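Tryptophan decarboxylase 1 (PDB 6KHO) catalyses the pyridoxal-phosphate-dependent decarboxylation of L-tryptophan to tryptamine and of 5-hydroxy-L-tryptophan to serotonin, feeding serotonin biosynthesis in rice. Local coordinates at residues M391-R394 and K400-E403; N151-F156 and E310-L315; A114-A119 and M333-C338. All coordinates share one frame; numbering follows the deposited sequence.

Interaction 1 of 3, residues M391-R394 and K400-E403; sequences MVMR and KLQE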
loop_
_atom_site.group_PDB
_atom_site.type_symbol
_atom_site.label_atom_id
_atom_site.label_comp_id
_atom_site.label_asym_id
_atom_site.label_seq_id
_atom_site.Cartn_x
_atom_site.Cartn_y
_atom_site.Cartn_z
ATOM N N MET A 391 -2.826 -0.863 18.973
ATOM C CA MET A 391 -2.910 0.252 19.919
ATOM C C MET A 391 -4.347 0.732 20.103
ATOM O O MET A 391 -4.736 1.142 21.203
ATOM C CB MET A 391 -2.030 1.394 19.446
ATOM C CG MET A 391 -0.569 1.183 19.775
ATOM S SD MET A 391 0.292 2.765 19.799
ATOM C CE MET A 391 1.895 2.225 20.387
ATOM N N VAL A 392 -5.139 0.712 19.033
ATOM C CA VAL A 392 -6.542 1.110 19.138
ATOM C C VAL A 392 -7.295 0.149 20.056
ATOM O O VAL A 392 -8.002 0.573 20.982
ATOM C CB VAL A 392 -7.183 1.179 17.736
ATOM C CG1 VAL A 392 -8.706 1.174 17.838
ATOM C CG2 VAL A 392 -6.689 2.417 16.998
ATOM N N MET A 393 -7.159 -1.157 19.811
ATOM C CA MET A 393 -7.853 -2.141 20.638
ATOM C C MET A 393 -7.309 -2.162 22.064
ATOM O O MET A 393 -8.084 -2.256 23.025
ATOM C CB MET A 393 -7.744 -3.537 20.016
ATOM C CG MET A 393 -8.670 -3.774 18.821
ATOM S SD MET A 393 -8.480 -5.407 18.047
ATOM C CE MET A 393 -6.784 -5.333 17.447
ATOM N N ARG A 394 -5.982 -2.079 22.223
ATOM C CA ARG A 394 -5.379 -2.163 23.554
ATOM C C ARG A 394 -5.732 -0.950 24.410
ATOM O O ARG A 394 -5.944 -1.081 25.620
ATOM C CB ARG A 394 -3.854 -2.304 23.448
ATOM C CG ARG A 394 -3.105 -2.390 24.807
ATOM C CD ARG A 394 -3.629 -3.598 25.584
ATOM N NE ARG A 394 -2.881 -3.941 26.796
ATOM C CZ ARG A 394 -3.399 -3.889 28.015
ATOM N NH1 ARG A 394 -4.644 -3.469 28.175
ATOM N NH2 ARG A 394 -2.675 -4.239 29.072
ATOM N N LYS A 400 -15.710 0.197 24.478
ATOM C CA LYS A 400 -15.699 1.517 23.851
ATOM C C LYS A 400 -15.829 1.422 22.335
ATOM O O LYS A 400 -16.491 2.262 21.710
ATOM C CB LYS A 400 -14.413 2.266 24.213
ATOM C CG LYS A 400 -14.526 3.216 25.399
ATOM C CD LYS A 400 -13.310 4.140 25.451
ATOM C CE LYS A 400 -13.276 4.994 26.712
ATOM N NZ LYS A 400 -13.139 4.168 27.946
ATOM N N LEU A 401 -15.166 0.438 21.715
ATOM C CA LEU A 401 -15.315 0.261 20.272
ATOM C C LEU A 401 -16.766 -0.057 19.914
ATOM O O LEU A 401 -17.298 0.453 18.918
ATOM C CB LEU A 401 -14.369 -0.839 19.762
ATOM C CG LEU A 401 -12.855 -0.624 19.916
ATOM C CD1 LEU A 401 -12.038 -1.770 19.333
ATOM C CD2 LEU A 401 -12.418 0.659 19.290
ATOM N N GLN A 402 -17.430 -0.885 20.727
ATOM C CA GLN A 402 -18.847 -1.159 20.497
ATOM C C GLN A 402 -19.694 0.100 20.667
ATOM O O GLN A 402 -20.605 0.359 19.868
ATOM C CB GLN A 402 -19.332 -2.258 21.442
ATOM C CG GLN A 402 -18.750 -3.637 21.145
ATOM C CD GLN A 402 -19.183 -4.665 22.171
ATOM O OE1 GLN A 402 -19.201 -4.377 23.369
ATOM N NE2 GLN A 402 -19.542 -5.864 21.710
ATOM N N GLU A 403 -19.429 0.892 21.709
ATOM C CA GLU A 403 -20.239 2.093 21.912
ATOM C C GLU A 403 -19.987 3.125 20.818
ATOM O O GLU A 403 -20.886 3.905 20.490
ATOM C CB GLU A 403 -19.986 2.679 23.303
ATOM C CG GLU A 403 -20.914 3.842 23.727
ATOM C CD GLU A 403 -22.365 3.729 23.213
ATOM O OE1 GLU A 403 -23.016 2.668 23.398
ATOM O OE2 GLU A 403 -22.863 4.720 22.631
#
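Leu401 reaches back along helix 386-420 to meet Val392 and Met393, an example of a long helix that bends until side chains more than two turns apart come together. The helix belongs to the fold-type I architecture of pyridoxal-phosphate enzymes, here a group II decarboxylase, and leads toward the antiparallel sheet near the C-terminus. Eight residues of straight helix would span about 12 Å, yet the CA atoms of Met393 and Leu401 are 7.8 Å apart, so the five helical residues between the segments must turn the chain.

The contact itself is apolar and buried. Leu401 divides its two methyls between two neighbours: CD2 meets CG1 of Val392 at 4.0 Å, while CD1 lies against the CG methylene of Met393, the two side chains crossing at about a right angle. Further packing closes around this trio. Ile307, Met149 and Met333 lie against Leu401, and the thioether of Met393, bent at chi3 (-63°), leads away from Leu401 toward Ala142, Trp145 and Met149 of helix 133-149.

Polar interactions belong to the flanks, where Arg394 NE forms a salt bridge with Glu83 of the second subunit and Gln402 NE2 bonds to the carbonyl of Ile307. At the apolar centre, the rotation of Val392 decides which branch does the touching: Val392 CG1, anti to the backbone N (chi1 163°), is the methyl that faces CD2 of Leu401.

Interaction 2 of 3, residues N151-F156 and E310-L315; sequences NLPTSF and EFRHHL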
loop_
_atom_site.group_PDB
_atom_site.type_symbol
_atom_site.label_atom_id
_atom_site.label_comp_id
_atom_site.label_asym_id
_atom_site.label_seq_id
_atom_site.Cartn_x
_atom_site.Cartn_y
_atom_site.Cartn_z
ATOM N N ASN A 151 -16.271 -12.173 16.204
ATOM C CA ASN A 151 -16.772 -13.529 16.366
ATOM C C ASN A 151 -16.655 -14.326 15.074
ATOM O O ASN A 151 -17.552 -15.091 14.713
ATOM C CB ASN A 151 -18.210 -13.520 16.865
ATOM C CG ASN A 151 -18.295 -13.913 18.288
ATOM O OD1 ASN A 151 -18.228 -15.098 18.612
ATOM N ND2 ASN A 151 -18.381 -12.926 19.170
ATOM N N LEU A 152 -15.544 -14.148 14.361
ATOM C CA LEU A 152 -15.304 -15.005 13.212
ATOM C C LEU A 152 -15.171 -16.458 13.670
ATOM O O LEU A 152 -14.673 -16.724 14.765
ATOM C CB LEU A 152 -14.046 -14.582 12.462
ATOM C CG LEU A 152 -14.086 -13.227 11.751
ATOM C CD1 LEU A 152 -12.839 -13.070 10.897
ATOM C CD2 LEU A 152 -15.333 -13.092 10.879
ATOM N N PRO A 153 -15.641 -17.411 12.865
ATOM C CA PRO A 153 -15.335 -18.821 13.131
ATOM C C PRO A 153 -13.833 -19.033 13.288
ATOM O O PRO A 153 -13.018 -18.334 12.673
ATOM C CB PRO A 153 -15.871 -19.544 11.889
ATOM C CG PRO A 153 -16.928 -18.638 11.357
ATOM C CD PRO A 153 -16.520 -17.232 11.698
ATOM N N THR A 154 -13.471 -20.015 14.119
ATOM C CA THR A 154 -12.058 -20.273 14.388
ATOM C C THR A 154 -11.324 -20.748 13.144
ATOM O O THR A 154 -10.093 -20.638 13.082
ATOM C CB THR A 154 -11.889 -21.309 15.510
ATOM O OG1 THR A 154 -12.727 -22.436 15.251
ATOM C CG2 THR A 154 -12.267 -20.719 16.848
ATOM N N SER A 155 -12.049 -21.255 12.146
ATOM C CA SER A 155 -11.414 -21.627 10.890
ATOM C C SER A 155 -10.719 -20.446 10.207
ATOM O O SER A 155 -9.898 -20.667 9.312
ATOM C CB SER A 155 -12.449 -22.253 9.948
ATOM O OG SER A 155 -13.563 -21.392 9.760
ATOM N N PHE A 156 -11.008 -19.204 10.606
ATOM C CA PHE A 156 -10.368 -18.047 9.979
ATOM C C PHE A 156 -9.119 -17.559 10.709
ATOM O O PHE A 156 -8.485 -16.611 10.234
ATOM C CB PHE A 156 -11.362 -16.884 9.844
ATOM C CG PHE A 156 -12.336 -17.048 8.703
ATOM C CD1 PHE A 156 -11.942 -16.768 7.400
ATOM C CD2 PHE A 156 -13.636 -17.494 8.932
ATOM C CE1 PHE A 156 -12.822 -16.926 6.328
ATOM C CE2 PHE A 156 -14.533 -17.654 7.873
ATOM C CZ PHE A 156 -14.122 -17.373 6.565
ATOM N N GLU A 310 -25.906 -7.178 17.928
ATOM C CA GLU A 310 -27.110 -6.902 17.156
ATOM C C GLU A 310 -26.845 -6.752 15.661
ATOM O O GLU A 310 -27.803 -6.711 14.884
ATOM C CB GLU A 310 -27.792 -5.644 17.695
ATOM C CG GLU A 310 -27.039 -4.364 17.401
ATOM C CD GLU A 310 -26.163 -3.906 18.562
ATOM O OE1 GLU A 310 -25.924 -2.679 18.659
ATOM O OE2 GLU A 310 -25.715 -4.760 19.365
ATOM N N PHE A 311 -25.581 -6.658 15.234
ATOM C CA PHE A 311 -25.250 -6.600 13.817
ATOM C C PHE A 311 -24.586 -7.869 13.308
ATOM O O PHE A 311 -24.488 -8.050 12.088
ATOM C CB PHE A 311 -24.329 -5.403 13.521
ATOM C CG PHE A 311 -24.959 -4.072 13.818
ATOM C CD1 PHE A 311 -25.926 -3.552 12.975
ATOM C CD2 PHE A 311 -24.587 -3.346 14.942
ATOM C CE1 PHE A 311 -26.513 -2.333 13.246
ATOM C CE2 PHE A 311 -25.178 -2.131 15.222
ATOM C CZ PHE A 311 -26.141 -1.622 14.373
ATOM N N ARG A 312 -24.134 -8.749 14.203
ATOM C CA ARG A 312 -23.362 -9.912 13.787
ATOM C C ARG A 312 -24.175 -10.874 12.919
ATOM O O ARG A 312 -23.588 -11.706 12.216
ATOM C CB ARG A 312 -22.802 -10.601 15.042
ATOM C CG ARG A 312 -21.906 -11.816 14.817
ATOM C CD ARG A 312 -20.874 -11.627 13.707
ATOM N NE ARG A 312 -20.111 -12.860 13.532
ATOM C CZ ARG A 312 -20.578 -13.954 12.931
ATOM N NH1 ARG A 312 -21.809 -13.970 12.421
ATOM N NH2 ARG A 312 -19.815 -15.037 12.842
ATOM N N HIS A 313 -25.510 -10.748 12.903
ATOM C CA HIS A 313 -26.313 -11.623 12.049
ATOM C C HIS A 313 -26.079 -11.371 10.565
ATOM O O HIS A 313 -26.324 -12.272 9.752
ATOM C CB HIS A 313 -27.805 -11.473 12.364
ATOM C CG HIS A 313 -28.359 -10.122 12.037
ATOM N ND1 HIS A 313 -28.929 -9.827 10.817
ATOM C CD2 HIS A 313 -28.430 -8.986 12.772
ATOM C CE1 HIS A 313 -29.325 -8.567 10.812
ATOM N NE2 HIS A 313 -29.033 -8.033 11.985
ATOM N N HIS A 314 -25.609 -10.175 10.189
ATOM C CA HIS A 314 -25.298 -9.911 8.788
ATOM C C HIS A 314 -24.162 -10.778 8.270
ATOM O O HIS A 314 -23.957 -10.839 7.052
ATOM C CB HIS A 314 -24.940 -8.433 8.585
ATOM C CG HIS A 314 -26.091 -7.501 8.796
ATOM N ND1 HIS A 314 -27.214 -7.513 7.996
ATOM C CD2 HIS A 314 -26.297 -6.534 9.721
ATOM C CE1 HIS A 314 -28.057 -6.586 8.415
ATOM N NE2 HIS A 314 -27.525 -5.977 9.461
ATOM N N LEU A 315 -23.408 -11.425 9.155
ATOM C CA LEU A 315 -22.310 -12.287 8.743
ATOM C C LEU A 315 -22.643 -13.766 8.888
ATOM O O LEU A 315 -21.762 -14.610 8.693
ATOM C CB LEU A 315 -21.045 -11.953 9.539
ATOM C CG LEU A 315 -20.354 -10.641 9.166
ATOM C CD1 LEU A 315 -19.035 -10.504 9.939
ATOM C CD2 LEU A 315 -20.122 -10.588 7.662
#
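Arg312 gives a hydrogen bond from NH2 to the backbone O of Asn151, 2.9 Å long with an N-H...O angle of 154°. The donor stands above the carbonyl plane, 42° out of it, and the oxygen lies near the guanidinium plane, at the edge of the group. Around this bond the contact is thin: CB of Asn151 comes within 3.9 Å of Arg312 NE, and CD of Pro153 approaches Arg312 NH2 obliquely at 4.1 Å.

One step outward, NE bonds to the carbonyl of Leu150, so two neighbouring nitrogens grip successive backbone oxygens where helix 133-149 ends. Asn151, with positive phi, closes that end in a Schellman motif. With CG anti to the backbone N (chi1 -177°) the arginine runs out from its loop, and a bend at chi2 turns NE and NH2 to the helix end; Asp316 forms a long, weak ion pair with NH1. A leucine in place of Arg312 would probably leave the Leu150 and Asn151 carbonyls without these donors and the helix end less firmly held to the 310-315 loop.

Carbonyls at a helix C-terminus carry partial negative charge, and a guanidinium set against them is probably favoured electrostatically even at this protein surface.

Interaction 3 of 3, residues A114-A119 and M333-C338; sequences AGDLIA and MTCLDC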
loop_
_atom_site.group_PDB
_atom_site.type_symbol
_atom_site.label_atom_id
_atom_site.label_comp_id
_atom_site.label_asym_id
_atom_site.label_seq_id
_atom_site.Cartn_x
_atom_site.Cartn_y
_atom_site.Cartn_z
ATOM N N ALA A 114 -0.939 7.880 16.911
ATOM C CA ALA A 114 0.269 7.613 17.688
ATOM C C ALA A 114 0.969 6.355 17.199
ATOM O O ALA A 114 2.189 6.348 16.981
ATOM C CB ALA A 114 -0.082 7.481 19.177
ATOM N N GLY A 115 0.197 5.280 16.993
ATOM C CA GLY A 115 0.789 4.037 16.536
ATOM C C GLY A 115 1.414 4.160 15.162
ATOM O O GLY A 115 2.512 3.646 14.917
ATOM N N ASP A 116 0.738 4.858 14.247
ATOM C CA ASP A 116 1.318 5.002 12.919
ATOM C C ASP A 116 2.541 5.903 12.927
ATOM O O ASP A 116 3.481 5.664 12.161
ATOM C CB ASP A 116 0.296 5.515 11.915
ATOM C CG ASP A 116 -0.038 4.461 10.869
ATOM O OD1 ASP A 116 0.416 3.292 11.039
ATOM O OD2 ASP A 116 -0.731 4.781 9.884
ATOM N N LEU A 117 2.552 6.930 13.775
ATOM C CA LEU A 117 3.751 7.751 13.930
ATOM C C LEU A 117 4.934 6.917 14.412
ATOM O O LEU A 117 6.048 7.024 13.880
ATOM C CB LEU A 117 3.460 8.901 14.897
ATOM C CG LEU A 117 4.599 9.712 15.512
ATOM C CD1 LEU A 117 5.425 10.423 14.453
ATOM C CD2 LEU A 117 4.020 10.711 16.525
ATOM N N ILE A 118 4.709 6.071 15.416
ATOM C CA ILE A 118 5.793 5.229 15.915
ATOM C C ILE A 118 6.275 4.273 14.824
ATOM O O ILE A 118 7.484 4.091 14.628
ATOM C CB ILE A 118 5.339 4.503 17.195
ATOM C CG1 ILE A 118 5.185 5.548 18.316
ATOM C CG2 ILE A 118 6.359 3.446 17.603
ATOM C CD1 ILE A 118 4.449 5.068 19.580
ATOM N N ALA A 119 5.346 3.699 14.054
ATOM C CA ALA A 119 5.751 2.785 12.993
ATOM C C ALA A 119 6.567 3.507 11.930
ATOM O O ALA A 119 7.568 2.970 11.436
ATOM C CB ALA A 119 4.521 2.111 12.380
ATOM N N MET A 333 -11.828 3.521 13.620
ATOM C CA MET A 333 -10.963 4.527 14.264
ATOM C C MET A 333 -9.475 4.298 14.021
ATOM O O MET A 333 -8.643 4.676 14.850
ATOM C CB MET A 333 -11.228 4.593 15.768
ATOM C CG MET A 333 -12.522 5.325 16.107
ATOM S SD MET A 333 -12.911 5.225 17.856
ATOM C CE MET A 333 -13.410 3.542 17.963
ATOM N N THR A 334 -9.124 3.697 12.891
ATOM C CA THR A 334 -7.738 3.434 12.527
ATOM C C THR A 334 -7.440 4.178 11.231
ATOM O O THR A 334 -8.080 3.914 10.211
ATOM C CB THR A 334 -7.510 1.930 12.347
ATOM O OG1 THR A 334 -7.862 1.224 13.552
ATOM C CG2 THR A 334 -6.067 1.648 12.013
ATOM N N CYS A 335 -6.486 5.108 11.257
ATOM C CA CYS A 335 -6.236 5.920 10.068
ATOM C C CYS A 335 -5.767 5.050 8.895
ATOM O O CYS A 335 -5.191 3.969 9.078
ATOM C CB CYS A 335 -5.189 7.008 10.369
ATOM S SG CYS A 335 -3.558 6.391 10.963
ATOM N N LEU A 336 -6.011 5.539 7.674
ATOM C CA LEU A 336 -5.566 4.824 6.478
ATOM C C LEU A 336 -4.048 4.626 6.502
ATOM O O LEU A 336 -3.314 5.437 7.074
ATOM C CB LEU A 336 -5.974 5.601 5.219
ATOM C CG LEU A 336 -7.422 5.477 4.711
ATOM C CD1 LEU A 336 -8.409 6.320 5.519
ATOM C CD2 LEU A 336 -7.485 5.854 3.232
ATOM N N ASP A 337 -3.561 3.531 5.897
ATOM C CA ASP A 337 -4.360 2.428 5.327
ATOM C C ASP A 337 -4.408 1.245 6.293
ATOM O O ASP A 337 -3.423 0.969 6.996
ATOM C CB ASP A 337 -3.777 1.921 3.995
ATOM C CG ASP A 337 -3.199 3.030 3.127
ATOM O OD1 ASP A 337 -3.936 3.989 2.818
ATOM O OD2 ASP A 337 -2.007 2.940 2.746
ATOM N N CYS A 338 -5.536 0.535 6.298
ATOM C CA CYS A 338 -5.685 -0.647 7.138
ATOM C C CYS A 338 -6.887 -1.487 6.690
ATOM O O CYS A 338 -8.022 -1.196 7.075
ATOM C CB CYS A 338 -5.847 -0.241 8.606
ATOM S SG CYS A 338 -5.866 -1.681 9.749
#
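The side chains of Asp116 and Cys335 are brought together by two torsions. Asp116 has chi1 of -113°, well off a staggered position, and chi2 of 8°, which keeps OD1 on the same side as CA and thrusts OD2 outward from helix 110-122; Cys335 has chi1 of 58°, placing SG between its own backbone N and carbonyl carbon. The result is a close van der Waals approach of a carboxylate oxygen to a cysteine sulfur in the fold-type I architecture of pyridoxal-phosphate enzymes, between that helix and the loop that runs from helix 328-331 into strand 339-343 of the large mixed sheet.

Cys335 SG lies 3.4 Å from Asp116 OD2 and 4.0 Å from Asp116 CG, so the sulfur meets the outer oxygen of the carboxylate and comes near its carbon as well. The principal partner of OD2 is Lys388, whose NZ forms a salt bridge with it and also bonds to the carbonyls of Cys335 and Asp337. One ammonium group therefore ties the helix to the loop at three oxygens. Buried as it is, the carboxylate is likely to be kept ionised by this lysine.

The loop is also held across the dimer interface, where Leu336 N bonds to Asn123 OD1 of the second subunit. The Leu336-Asp337 peptide is cis, and Leu336 lies six residues beyond Lys330, the lysine that carries the cofactor in the enzyme, though unattached here. The carbonyl oxygen of that peptide, Leu336 O, stands 3.9 Å from Asp116 OD2 and takes a hydrogen bond from NH1 of Arg383 of the second subunit.

How the interactions relate
Interactions 1 and 3 form one continuous buried region, with centres 14 Å apart. Met391 SD packs on Gly115 CA at 3.5 Å, and Val392 CG2 rests on Thr334 OG1 at 3.8 Å, so the long helix lies against both segments of interaction 3. Both contacts also adjoin the second subunit. Interaction 3 is the one closest to the active site: the side chain of Leu336 is about 7 Å from the bound pyridoxal phosphate. Interaction 2 stands apart on the surface, its centre 18 Å from that of interaction 1 and 25 Å from that of interaction 3, although in sequence it is nested within the loop that interaction 3 closes.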